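Side-chain contacts in cupin 2 conserved barrel domain protein (Planctomyces limnophilus, PDB 4H7L), which is of unknown function but binds a copper ion inside a cupin-type beta barrel and is present as two subunits in its assembly: residues 39-44 and 117-122; 66-71 and 102-107; 77-82 and 88-93. One frame throughout, in Å; residues are numbered along the deposited sequence.

Interaction 1 (39-44 and 117-122)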
# COMPACT_ATOMS: atom_id res chain seq x y z
N PHE B 39 11.08 1.27 -3.08
CA PHE B 39 10.94 2.70 -2.83
C PHE B 39 11.50 3.14 -1.48
O PHE B 39 10.85 3.87 -0.75
CB PHE B 39 9.47 3.12 -2.95
CG PHE B 39 8.85 2.72 -4.26
CD1 PHE B 39 9.39 3.15 -5.46
CD2 PHE B 39 7.72 1.93 -4.29
CE1 PHE B 39 8.83 2.78 -6.66
CE2 PHE B 39 7.15 1.56 -5.49
CZ PHE B 39 7.70 1.99 -6.68
N GLY B 40 12.72 2.70 -1.18
CA GLY B 40 13.39 3.11 0.04
C GLY B 40 13.58 4.61 0.11
O GLY B 40 12.97 5.38 -0.64
N HIS B 41 14.43 5.05 1.04
CA HIS B 41 14.65 6.47 1.25
C HIS B 41 15.36 7.10 0.05
O HIS B 41 15.10 8.25 -0.30
CB HIS B 41 15.47 6.71 2.52
CG HIS B 41 14.99 7.87 3.33
ND1 HIS B 41 14.89 7.83 4.71
CD2 HIS B 41 14.60 9.11 2.96
CE1 HIS B 41 14.44 8.99 5.15
NE2 HIS B 41 14.26 9.79 4.11
N ASP B 42 16.25 6.34 -0.57
CA ASP B 42 16.99 6.81 -1.74
C ASP B 42 16.05 7.09 -2.92
O ASP B 42 16.44 7.76 -3.87
CB ASP B 42 18.04 5.78 -2.16
CG ASP B 42 19.17 5.63 -1.15
OD1 ASP B 42 19.72 4.50 -1.03
OD2 ASP B 42 19.53 6.62 -0.49
N ALA B 43 14.83 6.58 -2.86
CA ALA B 43 13.92 6.61 -4.01
C ALA B 43 13.18 7.94 -4.19
O ALA B 43 12.59 8.18 -5.24
CB ALA B 43 12.92 5.46 -3.92
N GLY B 44 13.19 8.78 -3.17
CA GLY B 44 12.55 10.08 -3.26
C GLY B 44 11.07 10.08 -2.92
O GLY B 44 10.47 11.14 -2.74
N SER B 117 5.70 4.76 6.35
CA SER B 117 5.98 6.19 6.23
C SER B 117 6.56 6.77 7.52
O SER B 117 6.07 6.48 8.61
CB SER B 117 4.70 6.95 5.86
OG SER B 117 4.00 7.33 7.02
N PRO B 118 7.61 7.58 7.42
CA PRO B 118 8.29 7.86 6.15
C PRO B 118 8.99 6.59 5.66
O PRO B 118 8.76 5.52 6.23
CB PRO B 118 9.32 8.93 6.51
CG PRO B 118 8.96 9.41 7.89
CD PRO B 118 8.27 8.26 8.55
N PRO B 119 9.83 6.70 4.62
CA PRO B 119 10.44 5.48 4.09
C PRO B 119 11.05 4.61 5.19
O PRO B 119 11.65 5.13 6.14
CB PRO B 119 11.52 6.02 3.15
CG PRO B 119 10.99 7.35 2.71
CD PRO B 119 10.30 7.90 3.92
N PHE B 120 10.90 3.30 5.04
CA PHE B 120 11.35 2.33 6.02
C PHE B 120 12.81 2.47 6.45
O PHE B 120 13.70 2.63 5.62
CB PHE B 120 11.10 0.93 5.46
CG PHE B 120 11.80 -0.16 6.21
CD1 PHE B 120 11.24 -0.71 7.35
CD2 PHE B 120 13.02 -0.64 5.76
CE1 PHE B 120 11.89 -1.71 8.03
CE2 PHE B 120 13.67 -1.64 6.44
CZ PHE B 120 13.11 -2.18 7.58
N ASP B 121 13.04 2.41 7.76
CA ASP B 121 14.37 2.45 8.34
C ASP B 121 14.52 1.29 9.33
O ASP B 121 13.84 1.26 10.36
CB ASP B 121 14.59 3.79 9.05
CG ASP B 121 15.85 3.82 9.89
OD1 ASP B 121 16.79 3.04 9.62
OD2 ASP B 121 15.91 4.64 10.84
N PRO B 122 15.41 0.33 9.03
CA PRO B 122 15.51 -0.89 9.84
C PRO B 122 15.99 -0.62 11.26
O PRO B 122 15.76 -1.45 12.15
CB PRO B 122 16.54 -1.72 9.08
CG PRO B 122 17.39 -0.72 8.38
CD PRO B 122 16.46 0.39 7.99
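At one rim of the cupin barrel two loops meet, the turn between strands 33-38 and 48-54 and the chain that leaves strand 110-117, and H41 rests against P119 where they come together. The contact is a CH-pi packing of a proline on an imidazole: CG of P119 lies over one face of the H41 ring, 14° from the ring normal and 4.1 Å from the ring centroid, displaced toward the rim. CB of P119 fits closer to the main chain, 3.7 Å from CA of H41, and also touches the backbone of G40. The pyrrolidine thus fills the corner between the 39-44 backbone and the imidazole. H41 is poorly ordered, so the exact seat of its ring deserves caution. Its loop makes a short 3-10 turn, with N of A43 bonded to O of G40 at 3.1 Å. In the 117-122 segment, a cis peptide bond between S117 and P118 bends the chain just ahead of P119. S48 ties the loops together, since its OG accepts a hydrogen bond from N of F120 and makes a weak one to O of F39. On the H41 ring itself, CD2 stands 4.0 Å from CG of P119.

Interaction 2 (66-71 and 102-107). With CU (copper (II) ion), chain D.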
# COMPACT_ATOMS: atom_id res chain seq x y z
N HIS B 66 7.90 5.54 12.72
CA HIS B 66 7.29 5.08 11.48
C HIS B 66 5.90 4.52 11.72
O HIS B 66 5.68 3.77 12.68
CB HIS B 66 8.14 3.99 10.84
CG HIS B 66 9.46 4.48 10.33
ND1 HIS B 66 10.53 4.75 11.17
CD2 HIS B 66 9.88 4.75 9.08
CE1 HIS B 66 11.55 5.17 10.44
NE2 HIS B 66 11.18 5.18 9.17
N GLN B 67 4.97 4.87 10.86
CA GLN B 67 3.65 4.27 10.90
C GLN B 67 3.55 3.31 9.72
O GLN B 67 4.07 3.59 8.64
CB GLN B 67 2.55 5.33 10.87
CG GLN B 67 2.29 5.97 9.53
CD GLN B 67 0.81 6.07 9.20
OE1 GLN B 67 0.33 7.12 8.76
NE2 GLN B 67 0.08 4.98 9.40
N GLU B 68 2.90 2.18 9.95
CA GLU B 68 2.79 1.15 8.92
C GLU B 68 1.33 0.90 8.58
O GLU B 68 0.45 1.06 9.42
CB GLU B 68 3.45 -0.14 9.40
CG GLU B 68 4.95 -0.01 9.65
CD GLU B 68 5.62 -1.34 9.98
OE1 GLU B 68 6.68 -1.62 9.38
OE2 GLU B 68 5.11 -2.09 10.84
N ILE B 69 1.07 0.54 7.33
CA ILE B 69 -0.25 0.11 6.92
C ILE B 69 -0.14 -1.23 6.21
O ILE B 69 0.38 -1.30 5.10
CB ILE B 69 -0.94 1.11 5.99
CG1 ILE B 69 -1.09 2.47 6.68
CG2 ILE B 69 -2.30 0.58 5.56
CD1 ILE B 69 -1.71 3.53 5.79
N TYR B 70 -0.63 -2.28 6.85
CA TYR B 70 -0.63 -3.60 6.25
C TYR B 70 -1.89 -3.77 5.41
O TYR B 70 -2.97 -3.38 5.82
CB TYR B 70 -0.61 -4.69 7.33
CG TYR B 70 0.65 -4.76 8.18
CD1 TYR B 70 1.69 -3.86 8.01
CD2 TYR B 70 0.79 -5.75 9.14
CE1 TYR B 70 2.83 -3.94 8.78
CE2 TYR B 70 1.94 -5.84 9.91
CZ TYR B 70 2.95 -4.93 9.73
OH TYR B 70 4.09 -5.01 10.50
N VAL B 71 -1.73 -4.35 4.23
CA VAL B 71 -2.88 -4.77 3.43
C VAL B 71 -2.77 -6.26 3.15
O VAL B 71 -1.90 -6.69 2.40
CB VAL B 71 -2.95 -4.02 2.09
CG1 VAL B 71 -4.18 -4.47 1.31
CG2 VAL B 71 -2.97 -2.52 2.31
N VAL B 102 2.44 1.50 18.68
CA VAL B 102 1.52 0.37 18.74
C VAL B 102 2.28 -0.95 18.61
O VAL B 102 2.82 -1.25 17.55
CB VAL B 102 0.45 0.45 17.64
CG1 VAL B 102 -0.32 -0.85 17.54
CG2 VAL B 102 -0.49 1.62 17.90
N ARG B 103 2.33 -1.72 19.69
CA ARG B 103 2.94 -3.04 19.65
C ARG B 103 2.17 -3.92 18.68
O ARG B 103 0.94 -3.92 18.69
CB ARG B 103 2.94 -3.69 21.04
CG ARG B 103 4.09 -3.28 21.94
CD ARG B 103 4.08 -1.80 22.28
NE ARG B 103 5.12 -1.47 23.26
CZ ARG B 103 5.47 -0.24 23.63
NH1 ARG B 103 4.88 0.82 23.09
NH2 ARG B 103 6.41 -0.07 24.53
N HIS B 104 2.88 -4.65 17.83
CA HIS B 104 2.21 -5.44 16.81
C HIS B 104 3.03 -6.62 16.31
O HIS B 104 4.25 -6.62 16.39
CB HIS B 104 1.83 -4.55 15.61
CG HIS B 104 3.00 -3.94 14.90
ND1 HIS B 104 3.69 -2.86 15.39
CD2 HIS B 104 3.60 -4.27 13.73
CE1 HIS B 104 4.66 -2.54 14.56
NE2 HIS B 104 4.64 -3.38 13.55
N ARG B 105 2.32 -7.62 15.80
CA ARG B 105 2.92 -8.73 15.08
C ARG B 105 1.83 -9.57 14.44
O ARG B 105 0.67 -9.51 14.85
CB ARG B 105 3.74 -9.62 16.00
CG ARG B 105 2.91 -10.33 17.04
CD ARG B 105 3.62 -11.56 17.56
NE ARG B 105 2.88 -12.14 18.67
CZ ARG B 105 3.39 -13.00 19.55
NH1 ARG B 105 4.66 -13.38 19.46
NH2 ARG B 105 2.63 -13.46 20.53
N ILE B 106 2.19 -10.34 13.42
CA ILE B 106 1.26 -11.26 12.79
C ILE B 106 1.50 -12.69 13.28
O ILE B 106 2.62 -13.07 13.59
CB ILE B 106 1.36 -11.19 11.26
CG1 ILE B 106 0.69 -9.90 10.77
CG2 ILE B 106 0.70 -12.40 10.61
CD1 ILE B 106 0.82 -9.66 9.28
N VAL B 107 0.42 -13.46 13.35
CA VAL B 107 0.47 -14.82 13.86
C VAL B 107 -0.14 -15.74 12.81
O VAL B 107 -1.26 -15.51 12.36
CB VAL B 107 -0.30 -14.94 15.18
CG1 VAL B 107 -0.35 -16.38 15.65
CG2 VAL B 107 0.33 -14.04 16.24
CU CU D . 6.37 -3.34 12.12
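Y70 carries its ring alongside I106 and its hydroxyl up to H104, so one side chain spans two residues of the facing strand. CD2 of Y70 lies 3.9 Å from CD1 of I106, the two side chains running in opposite directions, while OH of Y70 meets the H104 ring near its plane, 3.3 Å from CD2 of H104. OH of Y70 also donates to OE2 of E68 at 3.1 Å, arriving from above the carboxylate plane. OE2 of E68 and NE2 of H104 each bind copper at 2.2 Å; their closeness comes from the shared ion. This is the buried metal centre of the cupin barrel, completed by H61 and H63, and the two strands face each other across the interior with axes 11.1 Å apart. Were this tyrosine an alanine, OE2 of E68 would probably lose its second-shell donor and a gap would open beside I106. OE1 of E68 is held separately by N114. With CG of H104 lodged between its backbone N and carbonyl carbon (chi1 63°), NE2 faces the ion while ND1 of H104 donates to O of V102 at 2.8 Å. That bond lies in both the ring and carbonyl planes and is nearly straight, 166° at the hydrogen, fixing the imidazole's rotation.

Interaction 3 (77-82 and 88-93)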
# COMPACT_ATOMS: atom_id res chain seq x y z
N ALA B 77 -5.89 -19.95 7.27
CA ALA B 77 -7.03 -19.93 8.17
C ALA B 77 -6.56 -19.68 9.60
O ALA B 77 -5.54 -20.21 10.03
CB ALA B 77 -7.80 -21.25 8.08
N HIS B 78 -7.31 -18.85 10.33
CA HIS B 78 -7.02 -18.54 11.73
C HIS B 78 -5.82 -17.64 11.93
O HIS B 78 -5.40 -17.41 13.07
CB HIS B 78 -6.81 -19.82 12.54
CG HIS B 78 -7.93 -20.80 12.42
ND1 HIS B 78 -7.75 -22.07 11.92
CD2 HIS B 78 -9.24 -20.71 12.74
CE1 HIS B 78 -8.91 -22.72 11.94
NE2 HIS B 78 -9.83 -21.91 12.43
N ALA B 79 -5.24 -17.12 10.85
CA ALA B 79 -4.15 -16.17 11.00
C ALA B 79 -4.73 -14.91 11.62
O ALA B 79 -5.86 -14.52 11.31
CB ALA B 79 -3.51 -15.87 9.66
N THR B 80 -3.98 -14.28 12.51
CA THR B 80 -4.45 -13.07 13.17
C THR B 80 -3.38 -12.00 13.18
O THR B 80 -2.24 -12.23 12.78
CB THR B 80 -4.84 -13.34 14.63
OG1 THR B 80 -3.68 -13.70 15.39
CG2 THR B 80 -5.86 -14.47 14.72
N ILE B 81 -3.77 -10.82 13.63
CA ILE B 81 -2.83 -9.75 13.88
C ILE B 81 -3.02 -9.33 15.33
O ILE B 81 -4.15 -9.30 15.82
CB ILE B 81 -3.06 -8.55 12.94
CG1 ILE B 81 -2.00 -7.48 13.17
CG2 ILE B 81 -4.45 -7.97 13.14
CD1 ILE B 81 -1.81 -6.56 11.99
N GLU B 82 -1.93 -9.05 16.02
CA GLU B 82 -2.00 -8.62 17.41
C GLU B 82 -1.61 -7.16 17.52
O GLU B 82 -0.51 -6.77 17.13
CB GLU B 82 -1.10 -9.48 18.29
CG GLU B 82 -1.60 -10.91 18.45
CD GLU B 82 -0.66 -11.78 19.26
OE1 GLU B 82 0.42 -11.29 19.65
OE2 GLU B 82 -1.00 -12.96 19.50
N TYR B 88 -6.92 -10.02 16.38
CA TYR B 88 -7.96 -9.90 15.36
C TYR B 88 -7.64 -10.80 14.17
O TYR B 88 -6.49 -10.88 13.75
CB TYR B 88 -8.06 -8.46 14.87
CG TYR B 88 -8.32 -7.46 15.96
CD1 TYR B 88 -9.61 -7.20 16.41
CD2 TYR B 88 -7.27 -6.77 16.55
CE1 TYR B 88 -9.85 -6.28 17.41
CE2 TYR B 88 -7.50 -5.86 17.56
CZ TYR B 88 -8.79 -5.61 17.98
OH TYR B 88 -9.01 -4.70 18.98
N PRO B 89 -8.66 -11.46 13.62
CA PRO B 89 -8.47 -12.35 12.47
C PRO B 89 -8.15 -11.60 11.18
O PRO B 89 -8.68 -10.52 10.94
CB PRO B 89 -9.82 -13.06 12.34
CG PRO B 89 -10.79 -12.14 12.98
CD PRO B 89 -10.05 -11.47 14.10
N LEU B 90 -7.28 -12.18 10.36
CA LEU B 90 -6.97 -11.61 9.06
C LEU B 90 -8.00 -12.05 8.03
O LEU B 90 -8.40 -13.22 8.01
CB LEU B 90 -5.58 -12.06 8.60
CG LEU B 90 -4.43 -11.69 9.52
CD1 LEU B 90 -3.14 -12.30 9.01
CD2 LEU B 90 -4.30 -10.18 9.64
N THR B 91 -8.41 -11.12 7.18
CA THR B 91 -9.25 -11.46 6.03
C THR B 91 -8.67 -10.79 4.80
O THR B 91 -7.85 -9.87 4.91
CB THR B 91 -10.71 -11.00 6.22
OG1 THR B 91 -10.78 -9.57 6.13
CG2 THR B 91 -11.25 -11.45 7.57
N LYS B 92 -9.08 -11.25 3.62
CA LYS B 92 -8.56 -10.70 2.38
C LYS B 92 -8.86 -9.21 2.24
O LYS B 92 -9.99 -8.77 2.44
CB LYS B 92 -9.12 -11.46 1.18
CG LYS B 92 -8.41 -12.78 0.89
CD LYS B 92 -8.85 -13.35 -0.44
CE LYS B 92 -7.98 -14.52 -0.86
NZ LYS B 92 -8.47 -15.13 -2.13
N LEU B 93 -7.83 -8.45 1.87
CA LEU B 93 -7.96 -7.01 1.64
C LEU B 93 -8.33 -6.25 2.91
O LEU B 93 -8.87 -5.14 2.84
CB LEU B 93 -8.97 -6.73 0.53
CG LEU B 93 -8.55 -7.26 -0.84
CD1 LEU B 93 -9.63 -6.96 -1.87
CD2 LEU B 93 -7.22 -6.65 -1.27
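L90 is the bump of this contact, its forked end set against the backbone of 79-81. CD1 of L90 meets CB of A79 at 3.6 Å, its CD2 reaches CB of I81 at 3.9 Å, and its CG sits over the main chain between them, 3.8 Å from C of T80. The small A79 on one flank and the branched I81 on the other thus bound a shallow hollow that the isobutyl group fills; CG of L90 lies anti to its carbonyl carbon (chi1 -59°), which helps turn the fork onto the neighbouring chain. Strands 80-83 and 86-89 form an antiparallel beta hairpin within a three-stranded sheet of the cupin fold, 86-89 at its edge and 80-83 in the middle. I81 and Y88 are its hydrogen-bonded pair, with I81 N to Y88 O at 2.7 Å and Y88 N to I81 O at 2.9 Å. On their common face CG2 of I81 packs against CB of Y88, 4.0 Å away. T80 and P89 form the adjoining non-hydrogen-bonded pair, their side chains diverging. Beyond them L90 N donates to A79 O, almost straight at 174°, and anchors the base of the leucine bump. I81 also packs on Y70 inside the barrel, while M19 of the second subunit packs on both I81 and Y88.

Nesting along the chain organises the three contacts: interaction 3 falls within the loop closed by interaction 2, which in turn falls within that closed by interaction 1. Interactions 2 and 3 have centres 12 Å apart and meet in one sheet through strand 104-107 of interaction 2, beside strand 80-83, whose other neighbour is 86-89; the salt bridge from R105 to E82 joins them. Interaction 1 lies about 17 Å from interaction 2, centre to centre, linked through strand 110-117, where S117 pairs with Q67. Interactions 1 and 3 lie on opposite sides of the chain's centre, 27 Å apart between centres. The copper centre therefore sits between a hairpin and a rim of loops, and all three contacts touch the second subunit.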